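PDB 1XP4: D-alanyl-D-alanine carboxypeptidase from Streptococcus pneumoniae R6, which probably removes the C-terminal D-alanine from peptidoglycan precursor peptides, as a serine-type carboxypeptidase of the peptidase S11 family. Local coordinates for residues T43-E53 / F123-W134. Residues are numbered along the deposited sequence; the frame is centred on the assembly and turned at random.
Sequences TKLITVYLVYE and FVDMMRAKLLEW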
# COMPACT_ATOMS: atom_id res chain seq x y z
N THR A 43 -7.11 8.01 4.30
CA THR A 43 -7.62 7.20 5.39
C THR A 43 -8.37 5.95 4.90
O THR A 43 -8.27 4.87 5.49
CB THR A 43 -8.58 8.03 6.28
OG1 THR A 43 -7.86 9.10 6.91
CG2 THR A 43 -9.23 7.16 7.35
N LYS A 44 -9.11 6.11 3.82
CA LYS A 44 -9.89 5.02 3.26
C LYS A 44 -9.10 3.76 2.90
O LYS A 44 -9.69 2.72 2.59
CB LYS A 44 -10.66 5.53 2.04
CG LYS A 44 -11.63 6.66 2.37
CD LYS A 44 -12.42 7.10 1.14
CE LYS A 44 -13.52 8.10 1.49
NZ LYS A 44 -13.00 9.43 1.91
N LEU A 45 -7.78 3.82 2.96
CA LEU A 45 -6.98 2.65 2.65
C LEU A 45 -7.05 1.70 3.83
O LEU A 45 -7.22 0.48 3.68
CB LEU A 45 -5.53 3.03 2.38
CG LEU A 45 -5.26 3.87 1.14
CD1 LEU A 45 -3.76 4.09 1.00
CD2 LEU A 45 -5.82 3.17 -0.11
N ILE A 46 -6.92 2.26 5.03
CA ILE A 46 -6.99 1.43 6.21
C ILE A 46 -8.39 0.82 6.21
O ILE A 46 -8.56 -0.38 6.45
CB ILE A 46 -6.78 2.25 7.49
CG1 ILE A 46 -5.56 3.17 7.33
CG2 ILE A 46 -6.56 1.32 8.67
CD1 ILE A 46 -5.42 4.21 8.42
N THR A 47 -9.38 1.64 5.90
CA THR A 47 -10.78 1.20 5.85
C THR A 47 -10.97 0.02 4.91
O THR A 47 -11.51 -1.02 5.29
CB THR A 47 -11.70 2.34 5.36
OG1 THR A 47 -11.69 3.42 6.31
CG2 THR A 47 -13.12 1.83 5.18
N VAL A 48 -10.50 0.20 3.68
CA VAL A 48 -10.60 -0.81 2.65
C VAL A 48 -9.88 -2.12 3.00
O VAL A 48 -10.26 -3.19 2.50
CB VAL A 48 -10.07 -0.22 1.31
CG1 VAL A 48 -9.59 -1.31 0.39
CG2 VAL A 48 -11.18 0.58 0.63
N TYR A 49 -8.86 -2.04 3.86
CA TYR A 49 -8.14 -3.25 4.26
C TYR A 49 -9.02 -4.12 5.13
O TYR A 49 -8.98 -5.34 5.04
CB TYR A 49 -6.88 -2.91 5.06
CG TYR A 49 -5.99 -4.10 5.30
CD1 TYR A 49 -5.03 -4.48 4.36
CD2 TYR A 49 -6.11 -4.87 6.46
CE1 TYR A 49 -4.20 -5.59 4.57
CE2 TYR A 49 -5.28 -5.99 6.68
CZ TYR A 49 -4.33 -6.33 5.73
OH TYR A 49 -3.49 -7.41 5.93
N LEU A 50 -9.81 -3.51 6.00
CA LEU A 50 -10.68 -4.30 6.85
C LEU A 50 -11.81 -4.92 6.03
O LEU A 50 -12.32 -6.00 6.37
CB LEU A 50 -11.23 -3.43 7.98
CG LEU A 50 -10.15 -2.84 8.92
CD1 LEU A 50 -10.81 -1.98 9.99
CD2 LEU A 50 -9.36 -3.97 9.58
N VAL A 51 -12.17 -4.26 4.94
CA VAL A 51 -13.22 -4.74 4.05
C VAL A 51 -12.79 -5.99 3.30
O VAL A 51 -13.56 -6.94 3.16
CB VAL A 51 -13.61 -3.67 3.02
CG1 VAL A 51 -14.72 -4.20 2.14
CG2 VAL A 51 -14.06 -2.40 3.72
N TYR A 52 -11.56 -5.98 2.79
CA TYR A 52 -11.04 -7.15 2.08
C TYR A 52 -10.85 -8.28 3.09
O TYR A 52 -11.03 -9.46 2.76
CB TYR A 52 -9.71 -6.83 1.39
CG TYR A 52 -9.87 -6.17 0.03
CD1 TYR A 52 -10.32 -6.89 -1.07
CD2 TYR A 52 -9.61 -4.81 -0.14
CE1 TYR A 52 -10.50 -6.28 -2.32
CE2 TYR A 52 -9.78 -4.19 -1.38
CZ TYR A 52 -10.23 -4.93 -2.46
OH TYR A 52 -10.41 -4.33 -3.68
N GLU A 53 -10.49 -7.92 4.31
CA GLU A 53 -10.29 -8.91 5.36
C GLU A 53 -11.62 -9.57 5.73
O GLU A 53 -11.64 -10.71 6.19
CB GLU A 53 -9.68 -8.26 6.59
CG GLU A 53 -9.23 -9.27 7.63
CD GLU A 53 -8.40 -8.64 8.73
OE1 GLU A 53 -8.97 -7.87 9.53
OE2 GLU A 53 -7.18 -8.92 8.79
N PHE A 123 -15.90 0.24 14.13
CA PHE A 123 -14.99 0.10 13.01
C PHE A 123 -13.67 0.84 13.29
O PHE A 123 -12.59 0.32 13.01
CB PHE A 123 -15.61 0.63 11.71
CG PHE A 123 -14.90 0.15 10.48
CD1 PHE A 123 -15.16 -1.11 9.96
CD2 PHE A 123 -13.94 0.94 9.86
CE1 PHE A 123 -14.47 -1.58 8.84
CE2 PHE A 123 -13.24 0.48 8.75
CZ PHE A 123 -13.51 -0.79 8.23
N VAL A 124 -13.76 2.04 13.86
CA VAL A 124 -12.56 2.81 14.19
C VAL A 124 -11.68 2.04 15.18
O VAL A 124 -10.45 2.03 15.05
CB VAL A 124 -12.90 4.20 14.78
CG1 VAL A 124 -11.62 4.86 15.31
CG2 VAL A 124 -13.56 5.09 13.71
N ASP A 125 -12.30 1.41 16.16
CA ASP A 125 -11.53 0.65 17.13
C ASP A 125 -10.83 -0.47 16.38
O ASP A 125 -9.72 -0.88 16.74
CB ASP A 125 -12.44 0.08 18.22
CG ASP A 125 -13.04 1.17 19.11
OD1 ASP A 125 -12.34 2.18 19.37
OD2 ASP A 125 -14.19 1.00 19.55
N MSE A 126 -11.47 -0.98 15.34
CA MSE A 126 -10.87 -2.04 14.55
C MSE A 126 -9.66 -1.49 13.80
O MSE A 126 -8.62 -2.14 13.74
CB MSE A 126 -11.88 -2.61 13.55
CG MSE A 126 -12.85 -3.62 14.16
SE MSE A 126 -14.16 -4.31 12.91
CE MSE A 126 -12.96 -5.07 11.60
N MSE A 127 -9.79 -0.29 13.23
CA MSE A 127 -8.65 0.25 12.52
C MSE A 127 -7.54 0.69 13.47
O MSE A 127 -6.36 0.72 13.09
CB MSE A 127 -9.07 1.38 11.55
CG MSE A 127 -10.26 2.23 11.94
SE MSE A 127 -11.09 3.21 10.44
CE MSE A 127 -9.55 4.17 9.76
N ARG A 128 -7.89 1.00 14.71
CA ARG A 128 -6.88 1.38 15.69
C ARG A 128 -6.08 0.13 16.05
O ARG A 128 -4.87 0.18 16.25
CB ARG A 128 -7.52 1.96 16.95
CG ARG A 128 -8.13 3.31 16.77
CD ARG A 128 -8.71 3.86 18.05
NE ARG A 128 -9.24 5.21 17.85
CZ ARG A 128 -9.76 5.96 18.82
NH1 ARG A 128 -9.82 5.49 20.06
NH2 ARG A 128 -10.23 7.18 18.55
N ALA A 129 -6.78 -0.99 16.13
CA ALA A 129 -6.15 -2.25 16.49
C ALA A 129 -5.26 -2.72 15.37
O ALA A 129 -4.11 -3.11 15.60
CB ALA A 129 -7.20 -3.29 16.80
N LYS A 130 -5.79 -2.69 14.15
CA LYS A 130 -5.05 -3.12 12.97
C LYS A 130 -3.74 -2.34 12.83
O LYS A 130 -2.70 -2.92 12.54
CB LYS A 130 -5.91 -2.92 11.72
CG LYS A 130 -5.23 -3.34 10.43
CD LYS A 130 -4.76 -4.79 10.47
CE LYS A 130 -5.92 -5.80 10.50
NZ LYS A 130 -5.43 -7.21 10.35
N LEU A 131 -3.79 -1.03 13.03
CA LEU A 131 -2.57 -0.25 12.93
C LEU A 131 -1.54 -0.71 13.96
O LEU A 131 -0.35 -0.79 13.66
CB LEU A 131 -2.87 1.25 13.11
CG LEU A 131 -3.66 1.96 11.99
CD1 LEU A 131 -3.75 3.44 12.30
CD2 LEU A 131 -2.97 1.77 10.65
N LEU A 132 -2.00 -1.03 15.17
CA LEU A 132 -1.08 -1.48 16.21
C LEU A 132 -0.43 -2.80 15.84
O LEU A 132 0.70 -3.07 16.21
CB LEU A 132 -1.81 -1.62 17.55
CG LEU A 132 -2.19 -0.29 18.19
CD1 LEU A 132 -2.97 -0.53 19.47
CD2 LEU A 132 -0.93 0.52 18.47
N GLU A 133 -1.17 -3.63 15.10
CA GLU A 133 -0.66 -4.91 14.64
C GLU A 133 0.52 -4.65 13.71
O GLU A 133 1.57 -5.28 13.81
CB GLU A 133 -1.72 -5.64 13.83
CG GLU A 133 -2.42 -6.74 14.55
CD GLU A 133 -3.38 -7.46 13.63
OE1 GLU A 133 -2.96 -7.82 12.51
OE2 GLU A 133 -4.56 -7.65 14.02
N TRP A 134 0.32 -3.70 12.80
CA TRP A 134 1.33 -3.34 11.83
C TRP A 134 2.52 -2.59 12.42
O TRP A 134 3.44 -2.21 11.69
CB TRP A 134 0.68 -2.51 10.72
CG TRP A 134 -0.33 -3.29 9.91
CD1 TRP A 134 -0.33 -4.63 9.66
CD2 TRP A 134 -1.42 -2.74 9.15
NE1 TRP A 134 -1.34 -4.96 8.80
CE2 TRP A 134 -2.03 -3.82 8.46
CE3 TRP A 134 -1.94 -1.45 8.97
CZ2 TRP A 134 -3.13 -3.65 7.62
CZ3 TRP A 134 -3.03 -1.28 8.13
CH2 TRP A 134 -3.61 -2.37 7.46
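L50 is the knob by which helix 44-53 fits into helix 123-133, seated in the hole made by F123, M126, M127 and K130. Its CD1 lies over one face of the F123 ring, a CH-pi contact 3.8 Å from the ring centroid, while CD2 rests against the aliphatic part of K130. One turn earlier, I46 presses CG2 on M127 CB at 3.8 Å and directs CD1 to CD2 of L131; the selenomethionine M127 bends at its third torsion and brings its CE to T43 CG2. Just past the C-terminal end of helix 123-133, the six-membered ring of W134 turns its edge to the face of Y49, the planes at 82° and the centroids 4.7 Å apart. CZ2 of the indole stands over the centre of the phenol ring. The one polar link across the interface is a salt bridge, K130 NZ to E53 OE2 at 2.9 Å, received on the syn side of the carboxylate. K130 leaves the backbone with CG anti to N (chi1 180°); the bend at chi2 lays CD over a face of the W134 ring, toward its rim, and the bend at chi3 turns CE and NZ to E53. A weaker bridge from the same NZ to E133 makes a three-residue network, and the ammonium probably eases the proximity of the two carboxylates.

Further out, helix 106-117 backs F123 and M126, Y184 packs edge-to-face with Y49, and the T47 hydroxyl is bonded to the carbonyl of T144. The axes of helices 44-53 and 123-133 pass 10.1 Å apart, nearly perpendicular. K44, the predicted proton acceptor, points away from this interface and bonds to S41, the predicted acyl-ester serine; the packing buttresses the helix beginning at the presumed SxxK motif, as in the penicillin-binding protein and beta-lactamase fold.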